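Local coordinates for probable chitinase (Chromobacterium violaceum, PDB 5JH8), which probably binds and hydrolyses chitin as a family 18 glycosyl hydrolase, at residues P217-D222 with S295-G300. Numbering follows the deposited sequence.
With 6KY ((2S)-2-(dimethylamino)-4-(methylselanyl)butanoic acid), chain E; HIS (histidine), chain F.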
ATOM      1  N   PRO A 217       1.618  -7.146  -3.164  1.00  6.10           N
ATOM      2  CA  PRO A 217       0.530  -7.697  -2.360  1.00  6.47           C
ATOM      3  C   PRO A 217       0.866  -9.078  -1.823  1.00  6.43           C
ATOM      4  O   PRO A 217       1.448  -9.910  -2.517  1.00  7.63           O
ATOM      5  CB  PRO A 217      -0.613  -7.786  -3.372  1.00  6.96           C
ATOM      6  CG  PRO A 217       0.107  -8.147  -4.678  1.00  6.81           C
ATOM      7  CD  PRO A 217       1.411  -7.369  -4.619  1.00  6.60           C
ATOM      8  N   ALA A 218       0.448  -9.324  -0.587  1.00  6.06           N
ATOM      9  CA  ALA A 218       0.441 -10.662   0.010  1.00  6.12           C
ATOM     10  C   ALA A 218      -0.912 -11.324  -0.151  1.00  6.46           C
ATOM     11  O   ALA A 218      -1.400 -12.027   0.737  1.00  6.28           O
ATOM     12  CB  ALA A 218       0.865 -10.592   1.473  1.00  7.39           C
ATOM     13  N   TYR A 219      -1.525 -11.102  -1.310  1.00  6.54           N
ATOM     14  CA  TYR A 219      -2.857 -11.601  -1.598  1.00  7.16           C
ATOM     15  C   TYR A 219      -3.036 -11.575  -3.112  1.00  6.47           C
ATOM     16  O   TYR A 219      -2.257 -10.956  -3.857  1.00  6.87           O
ATOM     17  CB  TYR A 219      -3.971 -10.757  -0.917  1.00  7.15           C
ATOM     18  CG  TYR A 219      -4.052  -9.340  -1.466  1.00  6.90           C
ATOM     19  CD1 TYR A 219      -3.276  -8.306  -0.952  1.00  6.87           C
ATOM     20  CD2 TYR A 219      -4.876  -9.057  -2.529  1.00  6.50           C
ATOM     21  CE1 TYR A 219      -3.299  -7.054  -1.498  1.00  7.08           C
ATOM     22  CE2 TYR A 219      -4.903  -7.799  -3.105  1.00  7.09           C
ATOM     23  CZ  TYR A 219      -4.110  -6.800  -2.588  1.00  7.40           C
ATOM     24  OH  TYR A 219      -4.088  -5.540  -3.121  1.00  7.95           O
ATOM     25  N   GLY A 220      -4.109 -12.239  -3.538  1.00  6.89           N
ATOM     26  CA  GLY A 220      -4.674 -12.105  -4.858  1.00  7.15           C
ATOM     27  C   GLY A 220      -6.179 -12.089  -4.735  1.00  6.38           C
ATOM     28  O   GLY A 220      -6.713 -11.906  -3.637  1.00  7.17           O
ATOM     29  N   TYR A 221      -6.889 -12.276  -5.848  1.00  6.81           N
ATOM     30  CA  TYR A 221      -8.333 -12.347  -5.820  1.00  7.56           C
ATOM     31  C   TYR A 221      -8.823 -13.618  -6.508  1.00  7.11           C
ATOM     32  O   TYR A 221      -8.215 -14.144  -7.455  1.00  7.72           O
ATOM     33  CB  TYR A 221      -8.978 -11.122  -6.486  1.00  7.84           C
ATOM     34  CG  TYR A 221      -8.731  -9.837  -5.740  1.00  7.07           C
ATOM     35  CD1 TYR A 221      -9.236  -9.647  -4.466  1.00  7.13           C
ATOM     36  CD2 TYR A 221      -8.008  -8.817  -6.314  1.00  7.11           C
ATOM     37  CE1 TYR A 221      -8.993  -8.476  -3.760  1.00  7.49           C
ATOM     38  CE2 TYR A 221      -7.774  -7.628  -5.620  1.00  7.17           C
ATOM     39  CZ  TYR A 221      -8.266  -7.478  -4.338  1.00  7.26           C
ATOM     40  OH  TYR A 221      -8.052  -6.339  -3.620  1.00  8.41           O
ATOM     41  N   ASP A 222      -9.942 -14.101  -5.978  1.00  7.77           N
ATOM     42  CA  ASP A 222     -10.662 -15.261  -6.481  1.00  8.31           C
ATOM     43  C   ASP A 222     -12.020 -14.773  -6.973  1.00  8.81           C
ATOM     44  O   ASP A 222     -12.875 -14.394  -6.170  1.00  9.36           O
ATOM     45  CB  ASP A 222     -10.806 -16.267  -5.348  1.00  9.44           C
ATOM     46  CG  ASP A 222     -11.591 -17.509  -5.733  1.00 10.27           C
ATOM     47  OD1 ASP A 222     -12.278 -17.496  -6.759  1.00 11.09           O
ATOM     48  OD2 ASP A 222     -11.523 -18.484  -4.960  1.00 12.16           O
ATOM     49  N   SER A 295       7.199  -1.923  -0.354  1.00  6.19           N
ATOM     50  CA  SER A 295       6.159  -1.953   0.654  1.00  6.24           C
ATOM     51  C   SER A 295       5.304  -3.191   0.416  1.00  6.06           C
ATOM     52  O   SER A 295       5.068  -3.573  -0.743  1.00  6.40           O
ATOM     53  CB  SER A 295       5.321  -0.673   0.614  1.00  6.34           C
ATOM     54  OG  SER A 295       4.629  -0.498  -0.611  1.00  7.05           O
ATOM     55  N   LEU A 296       4.871  -3.823   1.505  1.00  5.47           N
ATOM     56  CA  LEU A 296       4.201  -5.118   1.473  1.00  6.15           C
ATOM     57  C   LEU A 296       2.845  -4.982   2.148  1.00  5.99           C
ATOM     58  O   LEU A 296       2.773  -4.521   3.292  1.00  6.56           O
ATOM     59  CB  LEU A 296       5.029  -6.190   2.191  1.00  6.25           C
ATOM     60  CG  LEU A 296       6.471  -6.458   1.693  1.00  7.13           C
ATOM     61  CD1 LEU A 296       6.592  -6.639   0.183  1.00  7.11           C
ATOM     62  CD2 LEU A 296       7.478  -5.400   2.166  1.00  7.20           C
ATOM     63  N   TYR A 297       1.790  -5.401   1.470  1.00  5.69           N
ATOM     64  CA  TYR A 297       0.443  -5.243   1.995  1.00  6.36           C
ATOM     65  C   TYR A 297      -0.199  -6.622   2.077  1.00  6.05           C
ATOM     66  O   TYR A 297      -0.520  -7.208   1.034  1.00  6.74           O
ATOM     67  CB  TYR A 297      -0.410  -4.314   1.107  1.00  6.62           C
ATOM     68  CG  TYR A 297      -1.675  -3.906   1.821  1.00  7.12           C
ATOM     69  CD1 TYR A 297      -2.812  -4.685   1.754  1.00  7.56           C
ATOM     70  CD2 TYR A 297      -1.693  -2.818   2.670  1.00  7.81           C
ATOM     71  CE1 TYR A 297      -3.954  -4.365   2.454  1.00  8.26           C
ATOM     72  CE2 TYR A 297      -2.824  -2.506   3.400  1.00  8.83           C
ATOM     73  CZ  TYR A 297      -3.953  -3.297   3.289  1.00  8.67           C
ATOM     74  OH  TYR A 297      -5.110  -3.027   3.976  1.00 10.85           O
ATOM     75  N   ALA A 298      -0.425  -7.186   3.278  1.00  6.17           N
ATOM     76  CA  ALA A 298      -0.216  -6.618   4.609  1.00  6.10           C
ATOM     77  C   ALA A 298       0.066  -7.783   5.589  1.00  5.75           C
ATOM     78  O   ALA A 298      -0.210  -8.945   5.306  1.00  6.63           O
ATOM     79  CB  ALA A 298      -1.436  -5.854   5.078  1.00  6.50           C
ATOM     80  N   LEU A 299       0.605  -7.426   6.751  1.00  6.08           N
ATOM     81  CA  LEU A 299       0.915  -8.397   7.789  1.00  6.07           C
ATOM     82  C   LEU A 299      -0.333  -9.159   8.221  1.00  6.06           C
ATOM     83  O   LEU A 299      -1.383  -8.583   8.500  1.00  6.83           O
ATOM     84  CB  LEU A 299       1.532  -7.678   8.991  1.00  6.00           C
ATOM     85  CG  LEU A 299       2.930  -7.097   8.769  1.00  6.16           C
ATOM     86  CD1 LEU A 299       3.234  -6.104   9.876  1.00  6.60           C
ATOM     87  CD2 LEU A 299       4.042  -8.165   8.723  1.00  6.85           C
ATOM     88  N   GLY A 300      -0.200 -10.478   8.297  1.00  6.08           N
ATOM     89  CA  GLY A 300      -1.285 -11.349   8.667  1.00  7.14           C
ATOM     90  C   GLY A 300      -1.815 -12.152   7.503  1.00  7.99           C
ATOM     91  O   GLY A 300      -2.567 -13.104   7.718  1.00 11.21           O
TER
HETATM   92  N   6KY E 504      -6.380  -3.550  -1.475  1.00 14.05           N
HETATM   93  CA  6KY E 504      -7.373  -2.505  -1.067  1.00 15.02           C
HETATM   94  C   6KY E 504      -7.158  -2.140   0.387  1.00 14.35           C
HETATM   95  O   6KY E 504      -7.393  -2.960   1.267  1.00 14.74           O
HETATM   96  CB  6KY E 504      -8.837  -2.927  -1.309  1.00 17.91           C
HETATM   97  CG  6KY E 504      -9.132  -3.137  -2.805  1.00 20.59           C
HETATM   98 SE   6KY E 504     -11.008  -3.537  -3.200  1.00 23.10          SE
HETATM   99  CE  6KY E 504     -10.984  -5.387  -2.580  1.00 24.60           C
HETATM  100  CN1 6KY E 504      -6.651  -4.896  -0.935  1.00 14.15           C
HETATM  101  CN2 6KY E 504      -4.985  -3.184  -1.133  1.00 13.04           C
HETATM  102  N   HIS F 505      -6.666  -0.925   0.632  1.00 14.22           N
HETATM  103  CA  HIS F 505      -6.402  -0.465   1.992  1.00 14.79           C
HETATM  104  C   HIS F 505      -7.715  -0.277   2.739  1.00 17.26           C
HETATM  105  O   HIS F 505      -8.782  -0.091   2.139  1.00 18.47           O
HETATM  106  CB  HIS F 505      -5.591   0.834   1.974  1.00 13.58           C
HETATM  107  CG  HIS F 505      -4.173   0.657   1.522  1.00 12.04           C
HETATM  108  ND1 HIS F 505      -3.194   1.597   1.761  1.00 12.71           N
HETATM  109  CD2 HIS F 505      -3.573  -0.340   0.828  1.00 11.78           C
HETATM  110  CE1 HIS F 505      -2.049   1.177   1.258  1.00 13.16           C
HETATM  111  NE2 HIS F 505      -2.255   0.014   0.665  1.00 11.83           N
HETATM  112  OXT HIS F 505      -7.729  -0.318   3.970  1.00 19.47           O
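Tyr219 sets CE1 at the edge of the Tyr297 ring, near its plane, 4.1 Å from Tyr297 CD1. Both residues come from neighbouring parallel strands, 212-222 and 293-297, of the TIM barrel that family 18 glycosyl hydrolases share. Pro217 pairs with Tyr297 in a parallel bridge. One straight hydrogen bond joins the backbones: Ala218 N donates to Tyr297 O at 2.8 Å, from above the carbonyl plane. Tyr297 O also lies at the edge of the Tyr219 ring, in its plane, 3.6 Å from Tyr219 CD1. The peptide bond between Tyr297 and Ala298 is cis. Ala298 CB sits over the centre of the Tyr297 ring, 3.6 Å above its plane. The opposite face of that ring takes the histidine ring of a bound dipeptide, whose CD2 approaches Tyr297 CE2 to 3.4 Å. A chi1 of 66° sets Tyr219 CG between the backbone N and the carbonyl carbon, with the ring against Pro217 CB on one face.

The dipeptide is N,N-dimethyl-selenomethionine (6KY) joined to histidine: 6KY C lies 1.3 Å from the histidine N, a peptide bond. The three tyrosines of this contact line the pocket of its 6KY residue. Tyr219 OH and Tyr221 OH are both hydrogen-bonded to Asp179 OD1, and Asp179 OD2 is hydrogen-bonded to 6KY. Tyr297 OH is hydrogen-bonded to Tyr11 OH. In family 18 this end of the barrel holds the substrate cleft, so the dipeptide probably occupies sugar-binding space. Elsewhere in the fold, Ala218 and Leu296 touch Phe306 of helix 304-309. In the pocket, a methyl group of the 6KY amine, CN2, comes within 3.2 Å of Tyr219 OH.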